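Local structure of CobC (Shigella flexneri 2a, 6NRU) at residues Q62-A65 with R66-S70; I164-P167 with A168-W172. The protein hydrolyses the phosphate from adenosylcobalamin 5'-phosphate and alpha-ribazole 5'-phosphate, a step in assembling the nucleotide loop of vitamin B12. All coordinates share one frame; numbering follows the deposited sequence.

Contact 1 (Q62-A65 with R66-S70)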
ATOM      1  N   GLN A  62      -9.805  -2.940   1.851  1.00 51.59           N
ATOM      2  CA  GLN A  62     -10.691  -4.098   1.805  1.00 52.61           C
ATOM      3  C   GLN A  62     -11.796  -3.907   0.775  1.00 56.71           C
ATOM      4  O   GLN A  62     -12.172  -4.859   0.080  1.00 55.79           O
ATOM      5  CB  GLN A  62     -11.277  -4.361   3.190  1.00 52.46           C
ATOM      6  CG  GLN A  62     -10.223  -4.644   4.242  1.00 52.41           C
ATOM      7  CD  GLN A  62     -10.814  -5.099   5.553  1.00 55.42           C
ATOM      8  OE1 GLN A  62     -11.254  -6.241   5.682  1.00 57.65           O
ATOM      9  NE2 GLN A  62     -10.827  -4.209   6.539  1.00 56.27           N
ATOM     10  N   HIS A  63     -12.332  -2.687   0.663  1.00 60.06           N
ATOM     11  CA  HIS A  63     -13.286  -2.392  -0.401  1.00 62.42           C
ATOM     12  C   HIS A  63     -12.674  -2.670  -1.766  1.00 61.49           C
ATOM     13  O   HIS A  63     -13.336  -3.213  -2.656  1.00 64.04           O
ATOM     14  CB  HIS A  63     -13.748  -0.938  -0.302  1.00 43.58           C
ATOM     15  CG  HIS A  63     -14.904  -0.600  -1.195  1.00 47.70           C
ATOM     16  ND1 HIS A  63     -15.531   0.627  -1.164  1.00 47.51           N
ATOM     17  CD2 HIS A  63     -15.546  -1.326  -2.140  1.00 48.31           C
ATOM     18  CE1 HIS A  63     -16.508   0.643  -2.055  1.00 49.28           C
ATOM     19  NE2 HIS A  63     -16.537  -0.530  -2.662  1.00 48.64           N
ATOM     20  N   THR A  64     -11.402  -2.310  -1.945  1.00 57.99           N
ATOM     21  CA  THR A  64     -10.717  -2.604  -3.197  1.00 56.44           C
ATOM     22  C   THR A  64     -10.556  -4.108  -3.391  1.00 53.94           C
ATOM     23  O   THR A  64     -10.855  -4.640  -4.467  1.00 55.91           O
ATOM     24  CB  THR A  64      -9.360  -1.900  -3.223  1.00 57.33           C
ATOM     25  OG1 THR A  64      -9.558  -0.488  -3.384  1.00 60.67           O
ATOM     26  CG2 THR A  64      -8.501  -2.422  -4.371  1.00 58.01           C
ATOM     27  N   ALA A  65     -10.105  -4.812  -2.350  1.00 50.77           N
ATOM     28  CA  ALA A  65      -9.888  -6.251  -2.470  1.00 50.81           C
ATOM     29  C   ALA A  65     -11.179  -6.991  -2.793  1.00 53.15           C
ATOM     30  O   ALA A  65     -11.148  -8.023  -3.472  1.00 55.09           O
ATOM     31  CB  ALA A  65      -9.266  -6.796  -1.185  1.00 50.69           C
ATOM     32  N   ARG A  66     -12.319  -6.485  -2.322  1.00 52.75           N
ATOM     33  CA  ARG A  66     -13.596  -7.098  -2.669  1.00 52.82           C
ATOM     34  C   ARG A  66     -13.885  -6.953  -4.158  1.00 53.41           C
ATOM     35  O   ARG A  66     -14.304  -7.915  -4.813  1.00 54.61           O
ATOM     36  CB  ARG A  66     -14.723  -6.469  -1.844  1.00 53.95           C
ATOM     37  CG  ARG A  66     -15.049  -7.183  -0.535  1.00 54.20           C
ATOM     38  CD  ARG A  66     -15.832  -6.264   0.397  1.00 56.08           C
ATOM     39  NE  ARG A  66     -16.776  -5.426  -0.340  1.00 56.17           N
ATOM     40  CZ  ARG A  66     -17.129  -4.195   0.019  1.00 52.33           C
ATOM     41  NH1 ARG A  66     -16.617  -3.644   1.114  1.00 49.03           N
ATOM     42  NH2 ARG A  66     -17.994  -3.511  -0.721  1.00 51.62           N
ATOM     43  N   LEU A  67     -13.656  -5.760  -4.709  1.00 54.04           N
ATOM     44  CA  LEU A  67     -14.002  -5.506  -6.103  1.00 56.53           C
ATOM     45  C   LEU A  67     -13.062  -6.234  -7.054  1.00 56.99           C
ATOM     46  O   LEU A  67     -13.490  -6.728  -8.104  1.00 59.76           O
ATOM     47  CB  LEU A  67     -13.989  -4.004  -6.372  1.00 56.24           C
ATOM     48  CG  LEU A  67     -14.995  -3.208  -5.540  1.00 56.99           C
ATOM     49  CD1 LEU A  67     -14.677  -1.721  -5.566  1.00 57.50           C
ATOM     50  CD2 LEU A  67     -16.406  -3.465  -6.030  1.00 59.86           C
ATOM     51  N   VAL A  68     -11.777  -6.306  -6.711  1.00 55.43           N
ATOM     52  CA  VAL A  68     -10.838  -7.042  -7.548  1.00 57.59           C
ATOM     53  C   VAL A  68     -11.159  -8.530  -7.523  1.00 62.00           C
ATOM     54  O   VAL A  68     -11.089  -9.213  -8.552  1.00 66.06           O
ATOM     55  CB  VAL A  68      -9.392  -6.763  -7.101  1.00 55.29           C
ATOM     56  CG1 VAL A  68      -8.404  -7.503  -7.992  1.00 55.30           C
ATOM     57  CG2 VAL A  68      -9.110  -5.266  -7.121  1.00 55.03           C
ATOM     58  N   LEU A  69     -11.405  -9.046  -6.337  1.00 61.59           N
ATOM     59  CA  LEU A  69     -11.749 -10.436  -6.159  1.00 64.71           C
ATOM     60  C   LEU A  69     -13.095 -10.861  -6.705  1.00 69.38           C
ATOM     61  O   LEU A  69     -13.190 -11.918  -7.253  1.00 73.12           O
ATOM     62  CB  LEU A  69     -11.625 -10.835  -4.705  1.00 64.93           C
ATOM     63  CG  LEU A  69     -10.189 -10.992  -4.242  1.00 64.26           C
ATOM     64  CD1 LEU A  69     -10.115 -12.034  -3.151  1.00 66.42           C
ATOM     65  CD2 LEU A  69      -9.305 -11.377  -5.405  1.00 64.89           C
ATOM     66  N   SER A  70     -14.133 -10.057  -6.532  1.00 72.71           N
ATOM     67  CA  SER A  70     -15.468 -10.402  -7.032  1.00 79.61           C
ATOM     68  C   SER A  70     -16.006 -11.746  -6.500  1.00 84.72           C
ATOM     69  O   SER A  70     -16.092 -11.947  -5.300  1.00 88.73           O
ATOM     70  CB  SER A  70     -15.582 -10.248  -8.554  1.00 81.32           C
ATOM     71  OG  SER A  70     -16.782 -10.768  -9.059  1.00 83.86           O
TER
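Arg-66 folds back along its own helix until its guanidinium lies beside the ring of His-63, three residues earlier. Its CB starts against two carbonyls at once, 3.6 Å from both Gln-62 O and His-63 O. CG and CD then run past Gln-62 O, which accepts from Arg-66 N at 2.9 Å. A bend in the chain at chi3 (37°) turns the head back over the preceding turn: NH1 meets His-63 CA, while NH2 comes 3.6 Å from His-63 CD2. The guanidinium presents a face to CD2, and the two planar groups are only 11° from parallel. On the His-63 side, CG anti to the backbone N (chi1 -170°) lets the ring reach forward along the helix. Leu-67 CD1 also approaches that ring, 3.6 Å from His-63 CD2, and His-63 and Leu-67 both pack on Ile-35 of helix 32-44.

Helix 59-69 is the crossover of a beta-alpha-beta unit between strands 52-55 and 76-78; Ala-65 and Leu-69 face the sheet, on Cys-55 and on Val-53 and Val-76. Thr-64 and Val-68 lie alongside one another, with their CG2 methyls 4.0 Å apart; their backbones are joined by a hydrogen bond from Val-68 N to Thr-64 O. Thr-64 OG1 bonds to Arg-60 O, and its side chain touches His-11, probably the phosphohistidine residue.

Contact 2 (I164-P167 with A168-W172)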
ATOM      1  N   ILE A 164      14.409  -5.226  -2.652  1.00 43.12           N
ATOM      2  CA  ILE A 164      15.528  -5.263  -3.587  1.00 45.49           C
ATOM      3  C   ILE A 164      16.781  -4.715  -2.909  1.00 51.57           C
ATOM      4  O   ILE A 164      17.803  -4.481  -3.564  1.00 54.21           O
ATOM      5  CB  ILE A 164      15.197  -4.507  -4.889  1.00 41.78           C
ATOM      6  CG1 ILE A 164      15.096  -3.004  -4.657  1.00 41.29           C
ATOM      7  CG2 ILE A 164      13.884  -4.992  -5.462  1.00 39.77           C
ATOM      8  CD1 ILE A 164      14.713  -2.236  -5.911  1.00 40.78           C
ATOM      9  N   GLY A 165      16.717  -4.523  -1.592  1.00 54.78           N
ATOM     10  CA  GLY A 165      17.903  -4.242  -0.811  1.00 55.63           C
ATOM     11  C   GLY A 165      18.300  -2.789  -0.705  1.00 56.14           C
ATOM     12  O   GLY A 165      19.488  -2.495  -0.517  1.00 58.56           O
HETATM   13  N   MSE A 166      17.352  -1.868  -0.820  1.00 50.55           N
HETATM   14  CA  MSE A 166      17.656  -0.449  -0.673  1.00 47.90           C
HETATM   15  C   MSE A 166      17.178   0.101   0.668  1.00 45.41           C
HETATM   16  O   MSE A 166      16.270  -0.458   1.279  1.00 45.70           O
HETATM   17  CB  MSE A 166      17.032   0.367  -1.812  1.00 46.30           C
HETATM   18  CG  MSE A 166      17.206  -0.196  -3.202  1.00 44.84           C
HETATM   19 SE   MSE A 166      16.065   0.714  -4.497  0.39 42.35          SE
HETATM   20  CE  MSE A 166      17.098   2.326  -4.759  1.00 42.53           C
ATOM     21  N   PRO A 167      17.789   1.198   1.123  1.00 43.28           N
ATOM     22  CA  PRO A 167      17.343   1.820   2.374  1.00 43.38           C
ATOM     23  C   PRO A 167      15.913   2.323   2.272  1.00 43.30           C
ATOM     24  O   PRO A 167      15.354   2.491   1.187  1.00 41.57           O
ATOM     25  CB  PRO A 167      18.328   2.981   2.570  1.00 42.99           C
ATOM     26  CG  PRO A 167      18.891   3.242   1.216  1.00 42.69           C
ATOM     27  CD  PRO A 167      18.949   1.901   0.549  1.00 42.54           C
ATOM     28  N   ALA A 168      15.319   2.570   3.441  1.00 45.59           N
ATOM     29  CA  ALA A 168      13.921   2.982   3.482  1.00 48.05           C
ATOM     30  C   ALA A 168      13.702   4.323   2.795  1.00 50.37           C
ATOM     31  O   ALA A 168      12.602   4.591   2.302  1.00 52.26           O
ATOM     32  CB  ALA A 168      13.436   3.041   4.929  1.00 50.91           C
ATOM     33  N   GLU A 169      14.735   5.168   2.740  1.00 50.99           N
ATOM     34  CA  GLU A 169      14.578   6.502   2.167  1.00 52.30           C
ATOM     35  C   GLU A 169      14.267   6.441   0.676  1.00 53.06           C
ATOM     36  O   GLU A 169      13.494   7.258   0.161  1.00 53.23           O
ATOM     37  CB  GLU A 169      15.840   7.328   2.415  1.00 53.82           C
ATOM     38  CG  GLU A 169      15.936   8.589   1.570  1.00 56.93           C
ATOM     39  CD  GLU A 169      17.108   9.470   1.957  1.00 62.04           C
ATOM     40  OE1 GLU A 169      18.166   8.927   2.342  1.00 63.65           O
ATOM     41  OE2 GLU A 169      16.972  10.710   1.875  1.00 64.43           O
ATOM     42  N   SER A 170      14.855   5.480  -0.033  1.00 53.95           N
ATOM     43  CA  SER A 170      14.696   5.371  -1.477  1.00 54.71           C
ATOM     44  C   SER A 170      13.382   4.715  -1.889  1.00 56.79           C
ATOM     45  O   SER A 170      13.279   4.224  -3.019  1.00 58.14           O
ATOM     46  CB  SER A 170      15.874   4.600  -2.074  1.00 53.33           C
ATOM     47  OG  SER A 170      15.972   3.312  -1.500  1.00 51.86           O
HETATM   48  N   MSE A 171      12.384   4.694  -1.012  1.00 57.12           N
HETATM   49  CA  MSE A 171      11.066   4.183  -1.363  1.00 55.71           C
HETATM   50  C   MSE A 171      10.413   5.064  -2.415  1.00 54.46           C
HETATM   51  O   MSE A 171       9.510   4.631  -3.126  1.00 55.07           O
HETATM   52  CB  MSE A 171      10.170   4.108  -0.130  1.00 57.84           C
HETATM   53  CG  MSE A 171      10.024   5.435   0.585  1.00 62.30           C
HETATM   54 SE   MSE A 171       8.850   5.325   2.129  0.78 67.36          SE
HETATM   55  CE  MSE A 171       7.119   5.504   1.245  1.00 66.70           C
ATOM     56  N   TRP A 172      10.878   6.307  -2.505  1.00 53.74           N
ATOM     57  CA  TRP A 172      10.274   7.298  -3.381  1.00 53.73           C
ATOM     58  C   TRP A 172      10.740   7.190  -4.825  1.00 51.60           C
ATOM     59  O   TRP A 172      10.305   7.995  -5.657  1.00 51.32           O
ATOM     60  CB  TRP A 172      10.556   8.700  -2.843  1.00 57.06           C
ATOM     61  CG  TRP A 172      10.049   8.875  -1.454  1.00 59.72           C
ATOM     62  CD1 TRP A 172      10.791   8.932  -0.312  1.00 61.41           C
ATOM     63  CD2 TRP A 172       8.679   8.993  -1.050  1.00 60.54           C
ATOM     64  NE1 TRP A 172       9.969   9.090   0.778  1.00 62.77           N
ATOM     65  CE2 TRP A 172       8.667   9.130   0.351  1.00 61.77           C
ATOM     66  CE3 TRP A 172       7.462   9.002  -1.738  1.00 60.85           C
ATOM     67  CZ2 TRP A 172       7.488   9.274   1.076  1.00 62.83           C
ATOM     68  CZ3 TRP A 172       6.293   9.144  -1.017  1.00 61.79           C
ATOM     69  CH2 TRP A 172       6.314   9.278   0.375  1.00 62.86           C
TER
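Ser-170 gives two hydrogen bonds to one acceptor, the carbonyl oxygen of Pro-167. The shorter comes from the hydroxyl, with OG 2.9 Å from Pro-167 O; the longer comes from the backbone, with Ser-170 N at 3.3 Å from the same oxygen. Both donors arrive from the same face of the carbonyl plane, OG tilted only 21° from it and N standing well above it, at 55°. The hydroxyl can reach back because chi1 (58°) sets OG between the backbone N and the carbonyl carbon of its own residue.

The backbone bond closes a beta turn over Ala-168 and Glu-169, both with helical angles, and a weak bond from Met-171 N to Ala-168 O carries the winding on into the 3-10 segment that includes Met-171 and Trp-172. Just upstream, a Schellman motif ends helix 153-163, with Gly-165 as its C-prime residue at positive phi. Met-166 follows, its carbonyl taking a hydrogen bond from Arg-162 NH1.

Round the serine hydroxyl the packing is apolar. Met-166, a selenomethionine, brings CB to 3.1 Å from Ser-170 OG, and the bend at its chi3 returns the terminal CE to 3.7 Å from Ser-170 CB. The Pro-167 ring adds CD, 3.9 Å from Ser-170 OG. Farther along, the side chain of Met-171, also selenomethionine, leads away from this turn to pack against Leu-158 and Phe-124. Met-171 CG lies 3.6 Å above the plane of the Trp-172 ring, offset toward the rim, and that indole in turn meets Trp-113 edge-to-face.

In the fold
Both contacts are local, each within one continuous piece of chain, and they follow in series without nesting or crossing in this branch 1 histidine phosphatase fold. From the N terminus, strands 5-10 and 52-55 come first; contact 1 then runs within helix 59-69, closing no loop, and ends where the chain turns toward strand 76-78, tying that crossover to helix 32-44. Strand 146-151 and helix 153-163 lead to contact 2, which closes a tight turn in the loop before strand 181-187, beside helices 124-136 and 153-163. The centres of contact 1 and contact 2 lie about 28 Å apart. In contact 2 the Met-171 side chain is about 7 Å from that of Glu-84, the likely proton donor/acceptor.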